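Local atomic coordinates of glycosyl hydrolase BlGH5_18 (Bifidobacterium longum subsp. infantis, PDB entry 7LQX), a protein that is a family GH5 subfamily 18 glycoside hydrolase that probably cleaves glycosidic bonds during bacterial breakdown of N-glycans. Residues G126-K139 / M176-L190. Numbering follows the deposited sequence.
With SO4 (sulfate ion), chain H.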
# COMPACT_ATOMS: atom_id res chain seq x y z
N GLY A 126 5.68 -10.96 -0.26
CA GLY A 126 6.01 -11.85 0.82
C GLY A 126 4.78 -12.58 1.30
O GLY A 126 3.66 -12.31 0.87
N ASN A 127 5.01 -13.50 2.22
CA ASN A 127 3.96 -14.35 2.76
C ASN A 127 3.90 -14.10 4.26
O ASN A 127 4.82 -14.49 4.99
CB ASN A 127 4.26 -15.80 2.42
CG ASN A 127 3.14 -16.73 2.81
OD1 ASN A 127 2.60 -16.63 3.91
ND2 ASN A 127 2.80 -17.64 1.91
N MSE A 128 2.83 -13.45 4.71
CA MSE A 128 2.75 -13.04 6.11
C MSE A 128 2.57 -14.20 7.06
O MSE A 128 2.76 -14.05 8.26
CB MSE A 128 1.60 -12.03 6.30
CG MSE A 128 0.21 -12.64 6.36
SE MSE A 128 -1.19 -11.35 6.60
CE MSE A 128 -0.83 -10.78 8.42
N PHE A 129 2.19 -15.36 6.52
CA PHE A 129 2.00 -16.54 7.35
C PHE A 129 3.25 -17.41 7.44
O PHE A 129 3.43 -18.08 8.45
CB PHE A 129 0.86 -17.40 6.79
CG PHE A 129 -0.40 -16.62 6.56
CD1 PHE A 129 -1.09 -16.06 7.62
CD2 PHE A 129 -0.90 -16.43 5.28
CE1 PHE A 129 -2.24 -15.33 7.42
CE2 PHE A 129 -2.06 -15.68 5.08
CZ PHE A 129 -2.73 -15.14 6.15
N GLU A 130 4.10 -17.40 6.41
CA GLU A 130 5.17 -18.38 6.26
C GLU A 130 6.57 -17.79 6.37
O GLU A 130 7.49 -18.52 6.77
CB GLU A 130 5.09 -19.06 4.88
CG GLU A 130 3.78 -19.78 4.59
CD GLU A 130 3.82 -21.26 4.93
OE1 GLU A 130 4.93 -21.78 5.19
OE2 GLU A 130 2.74 -21.90 4.95
N ASP A 131 6.78 -16.53 6.02
CA ASP A 131 8.13 -15.99 5.98
C ASP A 131 8.59 -15.64 7.39
O ASP A 131 7.94 -14.84 8.07
CB ASP A 131 8.16 -14.71 5.15
CG ASP A 131 7.88 -14.94 3.68
OD1 ASP A 131 7.81 -16.11 3.24
OD2 ASP A 131 7.74 -13.93 2.95
N ALA A 132 9.74 -16.19 7.81
CA ALA A 132 10.19 -15.98 9.18
C ALA A 132 10.37 -14.50 9.49
O ALA A 132 10.02 -14.05 10.59
CB ALA A 132 11.50 -16.73 9.43
N ASP A 133 10.92 -13.72 8.55
CA ASP A 133 11.14 -12.31 8.85
C ASP A 133 9.82 -11.56 9.01
O ASP A 133 9.70 -10.71 9.89
CB ASP A 133 12.09 -11.65 7.85
CG ASP A 133 11.62 -11.75 6.42
OD1 ASP A 133 10.50 -12.23 6.16
OD2 ASP A 133 12.41 -11.33 5.55
N ALA A 134 8.82 -11.88 8.18
CA ALA A 134 7.51 -11.26 8.32
C ALA A 134 6.87 -11.64 9.64
O ALA A 134 6.30 -10.80 10.34
CB ALA A 134 6.60 -11.65 7.16
N VAL A 135 6.97 -12.92 10.02
CA VAL A 135 6.37 -13.37 11.27
C VAL A 135 7.05 -12.69 12.46
O VAL A 135 6.39 -12.27 13.41
CB VAL A 135 6.42 -14.90 11.37
CG1 VAL A 135 5.97 -15.37 12.75
CG2 VAL A 135 5.57 -15.52 10.27
N LYS A 136 8.38 -12.58 12.42
CA LYS A 136 9.07 -11.88 13.49
C LYS A 136 8.61 -10.43 13.57
O LYS A 136 8.40 -9.89 14.66
CB LYS A 136 10.59 -11.96 13.30
CG LYS A 136 11.37 -11.20 14.36
N ALA A 137 8.44 -9.78 12.41
CA ALA A 137 7.99 -8.39 12.40
C ALA A 137 6.56 -8.26 12.92
O ALA A 137 6.23 -7.30 13.62
CB ALA A 137 8.09 -7.83 10.98
N GLU A 138 5.71 -9.22 12.58
CA GLU A 138 4.35 -9.21 13.10
C GLU A 138 4.36 -9.32 14.61
O GLU A 138 3.67 -8.57 15.31
CB GLU A 138 3.56 -10.36 12.50
CG GLU A 138 3.28 -10.21 11.02
CD GLU A 138 3.02 -11.55 10.35
OE1 GLU A 138 3.16 -11.63 9.12
OE2 GLU A 138 2.68 -12.51 11.07
N LYS A 139 5.15 -10.25 15.14
CA LYS A 139 5.22 -10.41 16.58
C LYS A 139 5.75 -9.15 17.25
O LYS A 139 5.26 -8.75 18.31
CB LYS A 139 6.09 -11.61 16.93
CG LYS A 139 5.46 -12.95 16.60
CD LYS A 139 6.37 -14.11 16.99
CE LYS A 139 6.68 -14.09 18.48
NZ LYS A 139 7.29 -15.36 18.96
N MSE A 176 -1.25 -15.56 -0.39
CA MSE A 176 -0.15 -15.99 0.45
C MSE A 176 -0.45 -17.43 0.84
O MSE A 176 -1.07 -17.70 1.87
CB MSE A 176 -0.04 -15.08 1.65
CG MSE A 176 0.25 -13.63 1.25
SE MSE A 176 0.07 -12.50 2.80
CE MSE A 176 0.58 -10.83 1.98
N ALA A 177 -0.02 -18.36 -0.01
CA ALA A 177 -0.41 -19.75 0.14
C ALA A 177 0.17 -20.34 1.42
O ALA A 177 1.30 -20.05 1.80
CB ALA A 177 0.05 -20.56 -1.07
N THR A 178 -0.61 -21.20 2.06
CA THR A 178 -0.19 -21.77 3.34
C THR A 178 -0.95 -23.07 3.57
O THR A 178 -1.48 -23.67 2.63
CB THR A 178 -0.34 -20.71 4.45
OG1 THR A 178 0.20 -21.21 5.68
CG2 THR A 178 -1.78 -20.30 4.64
N SER A 179 -0.94 -23.55 4.81
CA SER A 179 -1.52 -24.84 5.14
C SER A 179 -2.05 -24.75 6.56
O SER A 179 -1.62 -23.91 7.35
CB SER A 179 -0.49 -25.97 5.07
OG SER A 179 0.51 -25.81 6.06
N SER A 180 -2.98 -25.65 6.89
CA SER A 180 -3.62 -25.57 8.21
C SER A 180 -2.63 -25.84 9.34
O SER A 180 -2.74 -25.23 10.41
CB SER A 180 -4.84 -26.49 8.30
OG SER A 180 -4.49 -27.85 8.14
N ARG A 181 -1.65 -26.73 9.13
CA ARG A 181 -0.65 -26.96 10.17
C ARG A 181 0.21 -25.73 10.39
O ARG A 181 0.53 -25.39 11.53
CB ARG A 181 0.23 -28.15 9.80
CG ARG A 181 -0.24 -29.46 10.37
CD ARG A 181 0.74 -30.58 10.05
NE ARG A 181 1.82 -30.69 11.03
CZ ARG A 181 2.59 -31.77 11.17
NH1 ARG A 181 2.38 -32.81 10.38
NH2 ARG A 181 3.55 -31.82 12.08
N ARG A 182 0.56 -25.02 9.32
CA ARG A 182 1.33 -23.80 9.50
C ARG A 182 0.50 -22.72 10.21
O ARG A 182 1.02 -21.99 11.05
CB ARG A 182 1.84 -23.27 8.17
CG ARG A 182 2.53 -21.94 8.29
CD ARG A 182 3.64 -21.93 9.33
NE ARG A 182 4.08 -20.57 9.62
CZ ARG A 182 4.63 -20.18 10.77
NH1 ARG A 182 4.81 -21.06 11.75
NH2 ARG A 182 4.98 -18.92 10.94
N ILE A 183 -0.78 -22.62 9.86
CA ILE A 183 -1.65 -21.63 10.49
C ILE A 183 -1.85 -21.95 11.97
O ILE A 183 -1.91 -21.05 12.81
CB ILE A 183 -2.96 -21.50 9.70
CG1 ILE A 183 -2.70 -20.84 8.34
CG2 ILE A 183 -4.02 -20.73 10.50
CD1 ILE A 183 -2.04 -19.48 8.38
N ASP A 184 -1.93 -23.23 12.33
CA ASP A 184 -1.98 -23.58 13.74
C ASP A 184 -0.82 -22.93 14.50
O ASP A 184 -1.00 -22.36 15.58
CB ASP A 184 -1.87 -25.10 13.92
CG ASP A 184 -3.13 -25.85 13.53
OD1 ASP A 184 -4.22 -25.27 13.48
OD2 ASP A 184 -3.01 -27.08 13.31
N ALA A 185 0.39 -23.06 13.96
CA ALA A 185 1.58 -22.56 14.65
C ALA A 185 1.64 -21.04 14.59
O ALA A 185 2.02 -20.39 15.57
CB ALA A 185 2.84 -23.16 14.01
N TRP A 186 1.27 -20.47 13.44
CA TRP A 186 1.29 -19.02 13.27
C TRP A 186 0.34 -18.35 14.24
O TRP A 186 0.70 -17.38 14.92
CB TRP A 186 0.91 -18.70 11.82
CG TRP A 186 0.85 -17.23 11.51
CD1 TRP A 186 1.89 -16.39 11.29
CD2 TRP A 186 -0.34 -16.44 11.42
NE1 TRP A 186 1.43 -15.12 11.06
CE2 TRP A 186 0.06 -15.12 11.13
CE3 TRP A 186 -1.70 -16.71 11.54
CZ2 TRP A 186 -0.85 -14.08 10.96
CZ3 TRP A 186 -2.61 -15.68 11.37
CH2 TRP A 186 -2.18 -14.38 11.09
N LEU A 187 -0.89 -18.86 14.34
CA LEU A 187 -1.84 -18.32 15.30
C LEU A 187 -1.31 -18.42 16.72
O LEU A 187 -1.32 -17.44 17.47
CB LEU A 187 -3.17 -19.06 15.19
CG LEU A 187 -4.03 -18.78 13.97
CD1 LEU A 187 -5.23 -19.72 13.91
CD2 LEU A 187 -4.50 -17.33 13.98
N ALA A 188 -0.83 -19.60 17.11
CA ALA A 188 -0.36 -19.76 18.48
C ALA A 188 0.79 -18.81 18.78
O ALA A 188 0.85 -18.23 19.87
CB ALA A 188 0.07 -21.21 18.72
N ASP A 189 1.70 -18.65 17.83
CA ASP A 189 2.88 -17.81 18.03
C ASP A 189 2.50 -16.35 18.28
O ASP A 189 3.07 -15.70 19.16
CB ASP A 189 3.79 -17.95 16.81
CG ASP A 189 5.19 -17.42 17.03
OD1 ASP A 189 5.62 -17.28 18.19
OD2 ASP A 189 5.88 -17.16 16.01
N LEU A 190 1.54 -15.83 17.51
CA LEU A 190 1.15 -14.43 17.68
C LEU A 190 0.26 -14.24 18.90
O LEU A 190 0.38 -13.23 19.61
CB LEU A 190 0.46 -13.92 16.41
CG LEU A 190 1.39 -13.36 15.33
CD1 LEU A 190 2.28 -14.43 14.71
CD2 LEU A 190 0.56 -12.67 14.25
S SO4 H . 4.13 -28.66 13.98
O1 SO4 H . 4.52 -28.06 12.70
O2 SO4 H . 4.63 -27.86 15.09
O3 SO4 H . 4.69 -30.01 14.08
O4 SO4 H . 2.68 -28.74 14.04
O HOH W 1 2.56 -24.48 4.81
O HOH W 2 5.25 -16.08 20.75
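Phe-129 turns its ring edge onto one face of the Trp-186 indole, a T-shaped stack with planes 84° apart. The stack ties the loop before helix 132-149 to helix 180-191. These are neighbouring outer helices of the (beta/alpha)8 barrel expected for GH5. Phe-129 CE1 lies 3.8 Å from Trp-186 CH2. In the conformer described, Leu-190 CD2 lies near the rim of the opposite indole face. Trp-186 CG is anti to the backbone N (chi1 178°), which carries the indole toward helix 132-149. There NE1 donates to the syn lone pair of Glu-138 OE2 at 2.9 Å, nearly in the indole plane, which, with Phe-129 against its face, helps hold the ring's rotation.

Ile-183 CD1 lies 3.6 Å from Phe-129 CD1. The extended side chain of Met-176, modelled as selenomethionine, brings SE obliquely to the Phe-129 ring, a Met-aromatic contact. Arg-182 bends at chi2 (53°) and grips one atom side-on: NE reaches Phe-129 O at 2.8 Å and NH2 the same oxygen at 3.1 Å. Val-135 fits as a knob among Arg-182, Trp-186, Asp-189 and Leu-190.

At the loop end, Asn-127 OD1 closes an Asx turn by accepting from Phe-129 N, while its ND2 donates to Ala-177 O. Thr-178 OG1 donates to Glu-130 OE2 at 2.7 Å. At the far end, Lys-139 NZ forms a salt bridge with Asp-189 OD1 at 2.7 Å, and a water links NZ to Asp-189 O.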